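Local coordinates for surface-associated protein CshB (Streptococcus gordonii, PDB 6YZG), which is a cell-wall-anchored streptococcal surface adhesin that probably binds host fibronectin, seen here through its non-repetitive domain 2, at residues 179-188 with 208-218; 2-11 with 22-30. One frame throughout, in Å; residues are numbered along the deposited sequence.

Overall arrangement
From the N terminus the chain first makes contact 2, where 2-11 meets 22-30 and closes a short loop of ten residues without helix or strand. This adds strand 10-11 to the antiparallel sheet that runs on through 24-30, 33-41 and 119-131. Much later, contact 1 joins 179-188 to 208-218 around a partly helical excursion, tying strand 180-181 and the start of helix 184-193 to the loop that leads into strand 224-229. The two closures follow one another in series, neither nested nor crossed, with centres about 33 Å apart and nearest atoms about 20 Å apart. Both also touch the second subunit.

Contact 1: 179-188 with 208-218. Unlike the reference sequence in segment 179-188: Asn180 (reference Thr).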
# COMPACT_ATOMS: atom_id res chain seq x y z
N TYR A 179 -1.05 4.18 14.20
CA TYR A 179 -1.49 3.39 13.00
C TYR A 179 -2.88 3.97 12.66
O TYR A 179 -3.37 4.75 13.47
CB TYR A 179 -1.63 1.85 13.18
CG TYR A 179 -2.27 1.50 14.50
CD1 TYR A 179 -1.49 1.35 15.62
CD2 TYR A 179 -3.65 1.49 14.66
CE1 TYR A 179 -2.04 1.28 16.89
CE2 TYR A 179 -4.21 1.38 15.92
CZ TYR A 179 -3.40 1.23 17.05
OH TYR A 179 -3.92 1.21 18.28
N ASN A 180 -3.54 3.46 11.63
CA ASN A 180 -4.88 3.97 11.26
C ASN A 180 -6.00 2.92 11.44
O ASN A 180 -5.95 1.91 10.84
CB ASN A 180 -4.80 4.49 9.83
CG ASN A 180 -6.15 4.90 9.35
OD1 ASN A 180 -6.78 5.75 9.95
ND2 ASN A 180 -6.63 4.23 8.33
N VAL A 181 -7.01 3.22 12.26
CA VAL A 181 -8.18 2.34 12.45
C VAL A 181 -9.11 2.47 11.24
O VAL A 181 -9.41 3.62 10.86
CB VAL A 181 -8.91 2.68 13.75
CG1 VAL A 181 -10.06 1.72 13.99
CG2 VAL A 181 -7.91 2.72 14.90
N ILE A 182 -9.54 1.39 10.62
CA ILE A 182 -10.42 1.49 9.44
C ILE A 182 -11.80 1.86 9.93
O ILE A 182 -12.38 1.17 10.79
CB ILE A 182 -10.46 0.17 8.63
CG1 ILE A 182 -9.07 -0.20 8.15
CG2 ILE A 182 -11.43 0.29 7.48
CD1 ILE A 182 -8.92 -1.56 7.48
N THR A 183 -12.35 2.91 9.33
CA THR A 183 -13.71 3.34 9.64
C THR A 183 -14.67 3.06 8.49
O THR A 183 -14.22 2.77 7.36
CB THR A 183 -13.71 4.83 9.94
OG1 THR A 183 -13.36 5.51 8.74
CG2 THR A 183 -12.76 5.21 11.05
N LYS A 184 -15.96 3.11 8.81
CA LYS A 184 -17.00 2.95 7.78
C LYS A 184 -16.80 3.96 6.66
O LYS A 184 -16.89 3.59 5.52
CB LYS A 184 -18.38 3.09 8.43
CG LYS A 184 -19.53 3.02 7.43
CD LYS A 184 -20.85 2.72 8.06
CE LYS A 184 -21.87 2.33 7.00
NZ LYS A 184 -23.20 2.05 7.59
N LYS A 185 -16.48 5.21 6.98
CA LYS A 185 -16.23 6.22 5.94
C LYS A 185 -15.07 5.82 5.05
O LYS A 185 -15.15 5.91 3.80
CB LYS A 185 -15.98 7.58 6.63
CG LYS A 185 -15.68 8.68 5.60
CD LYS A 185 -15.45 10.04 6.21
CE LYS A 185 -15.80 11.16 5.25
NZ LYS A 185 -15.15 10.97 3.93
N MET A 186 -13.97 5.33 5.61
CA MET A 186 -12.80 4.94 4.81
C MET A 186 -13.17 3.77 3.88
O MET A 186 -12.71 3.71 2.71
CB MET A 186 -11.65 4.49 5.69
CG MET A 186 -10.93 5.62 6.37
SD MET A 186 -9.87 4.96 7.72
CE MET A 186 -9.57 6.47 8.64
N LEU A 187 -13.92 2.82 4.41
CA LEU A 187 -14.32 1.61 3.65
C LEU A 187 -15.24 2.05 2.49
O LEU A 187 -15.02 1.59 1.37
CB LEU A 187 -14.96 0.61 4.63
CG LEU A 187 -15.46 -0.67 4.01
CD1 LEU A 187 -14.38 -1.42 3.25
CD2 LEU A 187 -16.09 -1.53 5.10
N ASP A 188 -16.20 2.94 2.75
CA ASP A 188 -17.19 3.38 1.73
C ASP A 188 -16.46 4.24 0.70
O ASP A 188 -16.76 4.04 -0.52
CB ASP A 188 -18.40 4.03 2.38
CG ASP A 188 -19.36 3.03 2.97
OD1 ASP A 188 -19.40 1.86 2.47
OD2 ASP A 188 -20.09 3.41 3.86
N TYR A 208 -19.42 -4.02 7.69
CA TYR A 208 -19.29 -2.83 8.56
C TYR A 208 -19.14 -3.28 10.01
O TYR A 208 -18.55 -2.51 10.83
CB TYR A 208 -20.48 -1.89 8.42
CG TYR A 208 -20.61 -1.38 7.03
CD1 TYR A 208 -19.63 -0.61 6.45
CD2 TYR A 208 -21.76 -1.67 6.30
CE1 TYR A 208 -19.76 -0.11 5.15
CE2 TYR A 208 -21.87 -1.25 4.98
CZ TYR A 208 -20.88 -0.47 4.41
OH TYR A 208 -21.05 -0.05 3.11
N LYS A 209 -19.63 -4.45 10.36
CA LYS A 209 -19.52 -4.98 11.74
C LYS A 209 -18.24 -5.84 11.87
O LYS A 209 -18.04 -6.40 12.96
CB LYS A 209 -20.78 -5.67 12.24
CG LYS A 209 -21.97 -4.71 12.29
CD LYS A 209 -21.65 -3.44 13.08
CE LYS A 209 -22.78 -2.40 13.11
NZ LYS A 209 -23.95 -2.91 13.85
N TYR A 210 -17.37 -5.94 10.88
CA TYR A 210 -15.96 -6.37 11.08
C TYR A 210 -15.16 -5.19 11.62
O TYR A 210 -14.10 -5.43 12.19
CB TYR A 210 -15.35 -6.92 9.79
CG TYR A 210 -15.61 -8.38 9.52
CD1 TYR A 210 -16.86 -8.95 9.62
CD2 TYR A 210 -14.57 -9.20 9.14
CE1 TYR A 210 -17.05 -10.29 9.37
CE2 TYR A 210 -14.74 -10.54 8.86
CZ TYR A 210 -15.99 -11.10 8.99
OH TYR A 210 -16.24 -12.42 8.67
N LEU A 211 -15.54 -3.95 11.35
CA LEU A 211 -14.76 -2.78 11.75
C LEU A 211 -14.77 -2.65 13.25
O LEU A 211 -15.74 -3.05 13.93
CB LEU A 211 -15.34 -1.57 11.04
CG LEU A 211 -15.31 -1.61 9.52
CD1 LEU A 211 -15.80 -0.28 8.95
CD2 LEU A 211 -13.97 -2.04 9.00
N SER A 212 -13.71 -2.06 13.79
CA SER A 212 -13.65 -1.83 15.25
C SER A 212 -14.73 -0.87 15.69
O SER A 212 -14.94 0.19 15.09
CB SER A 212 -12.30 -1.29 15.64
OG SER A 212 -12.25 -1.21 17.07
N PRO A 213 -15.39 -1.14 16.80
CA PRO A 213 -16.26 -0.14 17.45
C PRO A 213 -15.48 1.07 17.93
O PRO A 213 -16.02 2.14 18.07
CB PRO A 213 -16.77 -0.92 18.68
CG PRO A 213 -16.72 -2.33 18.33
CD PRO A 213 -15.51 -2.46 17.44
N ASP A 214 -14.18 0.90 18.18
CA ASP A 214 -13.26 1.91 18.73
C ASP A 214 -12.50 2.53 17.57
O ASP A 214 -11.45 2.05 17.16
CB ASP A 214 -12.35 1.27 19.77
CG ASP A 214 -11.31 2.20 20.31
OD1 ASP A 214 -11.29 3.41 19.95
OD2 ASP A 214 -10.40 1.66 20.96
N THR A 215 -13.05 3.63 17.04
CA THR A 215 -12.41 4.32 15.88
C THR A 215 -11.15 5.09 16.25
O THR A 215 -10.38 5.47 15.34
CB THR A 215 -13.39 5.27 15.17
OG1 THR A 215 -13.60 6.43 15.99
CG2 THR A 215 -14.67 4.58 14.87
N VAL A 216 -10.83 5.22 17.54
CA VAL A 216 -9.67 6.00 17.98
C VAL A 216 -8.43 5.13 18.09
O VAL A 216 -7.39 5.47 17.58
CB VAL A 216 -9.95 6.73 19.30
CG1 VAL A 216 -8.72 7.45 19.84
CG2 VAL A 216 -11.13 7.64 19.11
N THR A 217 -8.56 3.99 18.81
CA THR A 217 -7.40 3.12 19.04
C THR A 217 -7.58 1.74 18.38
O THR A 217 -6.59 0.99 18.35
CB THR A 217 -7.05 2.92 20.52
OG1 THR A 217 -7.88 1.89 21.11
CG2 THR A 217 -7.07 4.22 21.27
N GLY A 218 -8.77 1.40 17.90
CA GLY A 218 -8.94 0.09 17.24
C GLY A 218 -8.90 -1.07 18.20
O GLY A 218 -8.69 -2.22 17.75
O HOH W 1 -4.44 4.93 16.20
O HOH W 2 -9.59 6.14 12.13
O HOH W 3 -11.64 -1.09 12.17
O HOH W 4 -14.17 1.71 12.85
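Lys184 lays its side chain over one face of the Tyr208 ring, with CE 3.7 Å from the ring centroid in a CH-pi contact and NZ 4.3 Å from it as a cation-pi partner. A chi1 of 176° and the extended chain beyond it carry CE over the ring. At its edge the same ring presents OH to Asp188, donating to the syn lone pair of OD1 over 2.6 Å, with the carboxylate turned 71° from the ring plane. Lys184 and Asp188, one helical turn apart, thus hold the phenol from its face and its edge.

Leu211 packs against the start of the helix: its CD1 lies 3.4 Å from Lys184 N, while the Leu211 and Ile182 side chains cross at about a right angle, CD2 of Leu211 against CG2 of Ile182. Further along, Val181 points its branches into the loop, CG1 against the carbonyl of Asp214 and CG2 3.4 Å from Gly218 N. Tyr179 OH gives a hydrogen bond of 2.7 Å to Thr217 O, which lies at the edge of its ring. Two waters bridge the backbones between these points, both donating to Ile182 O; one accepts from Ser212 N and the other donates to Ser212 O.

Asp214 shapes the loop from within, its OD1 accepting from Val216 N and Thr217 N on one face of the carboxylate. Thr215 OG1 instead bonds Asn289 O of the second subunit. Strand 180-181 and the start of helix 184-193, capped by the Thr183-Met186 capping box, are thereby packed onto the loop leading to strand 224-229, itself folded by an Asx turn at Asp214.

Contact 2: 2-11 with 22-30; sequences LDFSDSASWK and GTTFTKEIS
Trp10 and Phe25 form the non-hydrogen-bonded pair of an antiparallel bridge, by which the short strand 10-11 joins the edge of strand 24-30. The backbone bonds flank this pair: Lys11 N to Thr24 O and Thr24 N to Lys11 O link the next residues, and Thr26 N donates to Ser9 O over 2.9 Å.

The aromatic contacts form a cluster of T-shaped (edge-to-face) pairs with Phe25 as the middle ring. It turns an edge to the face of Trp10, Phe25 CD2 lying 3.5 Å from Trp10 CE2 with the planes 65° apart, and receives on its own face the edge of Phe4, whose CD1 is 3.8 Å from Phe25 CE2. With chi1 at 174°, the Phe25 ring is turned toward Trp10 and Phe4.

Apolar packing continues with Leu2, whose CD1 meets Phe25 CE1 and whose CD2 reaches Ile29 CG2; Leu2 also packs on Phe262 of the second subunit. Ser9 CB comes obliquely to the Phe25 ring, 3.4 Å from its CE2.

Among polar links, water 5 bridges the segments, donating to Ser9 O and bonding the hydroxyls of Thr24 and Thr26. Within 2-11, the indole is held by Trp10 NE1 donating to Phe4 O, a nearly straight bond of 2.8 Å with the oxygen in the ring plane.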
# COMPACT_ATOMS: atom_id res chain seq x y z
N LEU A 2 7.43 -16.72 16.10
CA LEU A 2 7.45 -18.16 15.77
C LEU A 2 7.74 -18.37 14.30
O LEU A 2 7.19 -17.71 13.42
CB LEU A 2 6.12 -18.79 16.13
CG LEU A 2 5.76 -18.79 17.62
CD1 LEU A 2 4.41 -19.39 17.84
CD2 LEU A 2 6.83 -19.47 18.48
N ASP A 3 8.59 -19.39 14.05
CA ASP A 3 8.94 -19.88 12.70
C ASP A 3 7.98 -20.98 12.33
O ASP A 3 8.16 -22.16 12.65
CB ASP A 3 10.39 -20.35 12.64
CG ASP A 3 10.78 -20.83 11.25
OD1 ASP A 3 9.98 -20.84 10.37
OD2 ASP A 3 11.99 -21.26 11.11
N PHE A 4 6.89 -20.61 11.67
CA PHE A 4 5.89 -21.58 11.26
C PHE A 4 6.35 -22.44 10.11
O PHE A 4 5.65 -23.45 9.78
CB PHE A 4 4.61 -20.83 10.92
CG PHE A 4 3.93 -20.17 12.10
CD1 PHE A 4 3.55 -20.94 13.21
CD2 PHE A 4 3.68 -18.80 12.12
CE1 PHE A 4 2.90 -20.34 14.30
CE2 PHE A 4 3.09 -18.23 13.24
CZ PHE A 4 2.67 -19.00 14.29
N SER A 5 7.49 -22.15 9.51
CA SER A 5 8.00 -22.94 8.35
C SER A 5 8.71 -24.20 8.85
O SER A 5 9.05 -25.04 7.97
CB SER A 5 8.93 -22.13 7.46
OG SER A 5 10.23 -22.03 8.05
N ASP A 6 9.06 -24.30 10.14
CA ASP A 6 9.80 -25.48 10.65
C ASP A 6 8.86 -26.69 10.66
O ASP A 6 7.96 -26.79 11.50
CB ASP A 6 10.36 -25.16 12.03
CG ASP A 6 11.20 -26.29 12.59
OD1 ASP A 6 12.36 -26.33 12.24
OD2 ASP A 6 10.70 -27.07 13.43
N SER A 7 8.94 -27.58 9.67
CA SER A 7 7.95 -28.65 9.50
C SER A 7 7.90 -29.57 10.72
O SER A 7 6.83 -30.03 11.06
CB SER A 7 8.26 -29.44 8.22
OG SER A 7 9.58 -29.93 8.30
N ALA A 8 9.01 -29.81 11.40
CA ALA A 8 9.05 -30.73 12.55
C ALA A 8 8.34 -30.14 13.79
O ALA A 8 8.04 -30.87 14.74
CB ALA A 8 10.47 -31.08 12.87
N SER A 9 7.99 -28.85 13.77
CA SER A 9 7.27 -28.20 14.89
C SER A 9 5.77 -28.56 14.83
O SER A 9 5.08 -28.37 15.85
CB SER A 9 7.40 -26.72 14.88
OG SER A 9 8.74 -26.30 15.08
N TRP A 10 5.26 -29.04 13.71
CA TRP A 10 3.85 -29.34 13.49
C TRP A 10 3.55 -30.81 13.69
O TRP A 10 4.35 -31.67 13.23
CB TRP A 10 3.41 -28.93 12.09
CG TRP A 10 3.49 -27.45 11.85
CD1 TRP A 10 4.47 -26.76 11.19
CD2 TRP A 10 2.48 -26.50 12.19
NE1 TRP A 10 4.13 -25.42 11.14
CE2 TRP A 10 2.93 -25.23 11.73
CE3 TRP A 10 1.27 -26.58 12.85
CZ2 TRP A 10 2.18 -24.06 11.97
CZ3 TRP A 10 0.53 -25.45 13.08
CH2 TRP A 10 0.97 -24.20 12.64
N LYS A 11 2.43 -31.08 14.30
CA LYS A 11 1.86 -32.46 14.38
C LYS A 11 0.40 -32.44 14.02
O LYS A 11 -0.31 -31.44 14.27
CB LYS A 11 2.00 -33.10 15.76
CG LYS A 11 3.41 -33.23 16.22
CD LYS A 11 4.10 -34.40 15.51
CE LYS A 11 5.47 -34.68 16.10
NZ LYS A 11 6.36 -33.51 15.87
N GLY A 22 -7.21 -29.71 16.26
CA GLY A 22 -6.32 -30.66 16.94
C GLY A 22 -4.92 -30.65 16.39
O GLY A 22 -4.05 -31.35 16.95
N THR A 23 -4.63 -29.95 15.29
CA THR A 23 -3.25 -29.72 14.88
C THR A 23 -2.49 -29.00 15.99
O THR A 23 -3.04 -28.10 16.66
CB THR A 23 -3.15 -28.87 13.61
OG1 THR A 23 -3.75 -29.60 12.53
CG2 THR A 23 -1.74 -28.44 13.27
N THR A 24 -1.24 -29.39 16.23
CA THR A 24 -0.39 -28.68 17.19
C THR A 24 0.87 -28.12 16.53
O THR A 24 1.43 -28.67 15.56
CB THR A 24 0.02 -29.57 18.38
OG1 THR A 24 0.86 -30.66 17.90
CG2 THR A 24 -1.19 -30.00 19.15
N PHE A 25 1.33 -27.01 17.13
CA PHE A 25 2.63 -26.38 16.81
C PHE A 25 3.36 -26.33 18.15
O PHE A 25 2.81 -25.73 19.10
CB PHE A 25 2.50 -24.99 16.19
CG PHE A 25 3.79 -24.27 15.98
CD1 PHE A 25 4.34 -23.50 17.00
CD2 PHE A 25 4.48 -24.43 14.78
CE1 PHE A 25 5.57 -22.90 16.82
CE2 PHE A 25 5.70 -23.77 14.60
CZ PHE A 25 6.22 -23.03 15.63
N THR A 26 4.57 -26.83 18.27
CA THR A 26 5.30 -26.83 19.52
C THR A 26 6.75 -26.38 19.29
O THR A 26 7.39 -26.81 18.35
CB THR A 26 5.33 -28.27 20.08
OG1 THR A 26 4.03 -28.87 20.10
CG2 THR A 26 5.93 -28.22 21.46
N LYS A 27 7.23 -25.46 20.11
CA LYS A 27 8.59 -24.92 19.95
C LYS A 27 9.14 -24.60 21.34
O LYS A 27 8.51 -23.88 22.13
CB LYS A 27 8.61 -23.68 19.06
CG LYS A 27 9.98 -23.01 18.91
CD LYS A 27 10.97 -23.82 18.14
CE LYS A 27 12.32 -23.09 18.07
NZ LYS A 27 13.32 -23.82 17.25
N GLU A 28 10.38 -25.04 21.58
CA GLU A 28 11.15 -24.54 22.72
C GLU A 28 11.82 -23.25 22.29
O GLU A 28 12.82 -23.27 21.58
CB GLU A 28 12.15 -25.62 23.17
CG GLU A 28 12.84 -25.32 24.50
CD GLU A 28 13.72 -26.45 25.01
OE1 GLU A 28 13.80 -27.56 24.36
OE2 GLU A 28 14.37 -26.17 26.05
N ILE A 29 11.20 -22.14 22.63
CA ILE A 29 11.59 -20.81 22.09
C ILE A 29 12.82 -20.24 22.77
O ILE A 29 13.43 -19.31 22.20
CB ILE A 29 10.41 -19.83 22.15
CG1 ILE A 29 9.99 -19.60 23.59
CG2 ILE A 29 9.31 -20.33 21.24
CD1 ILE A 29 8.97 -18.48 23.76
N SER A 30 13.13 -20.74 23.93
CA SER A 30 14.29 -20.30 24.74
C SER A 30 14.58 -21.53 25.58
O SER A 30 13.70 -22.32 25.88
CB SER A 30 13.84 -19.04 25.52
OG SER A 30 14.86 -18.48 26.31
O HOH W 5 3.52 -29.94 17.63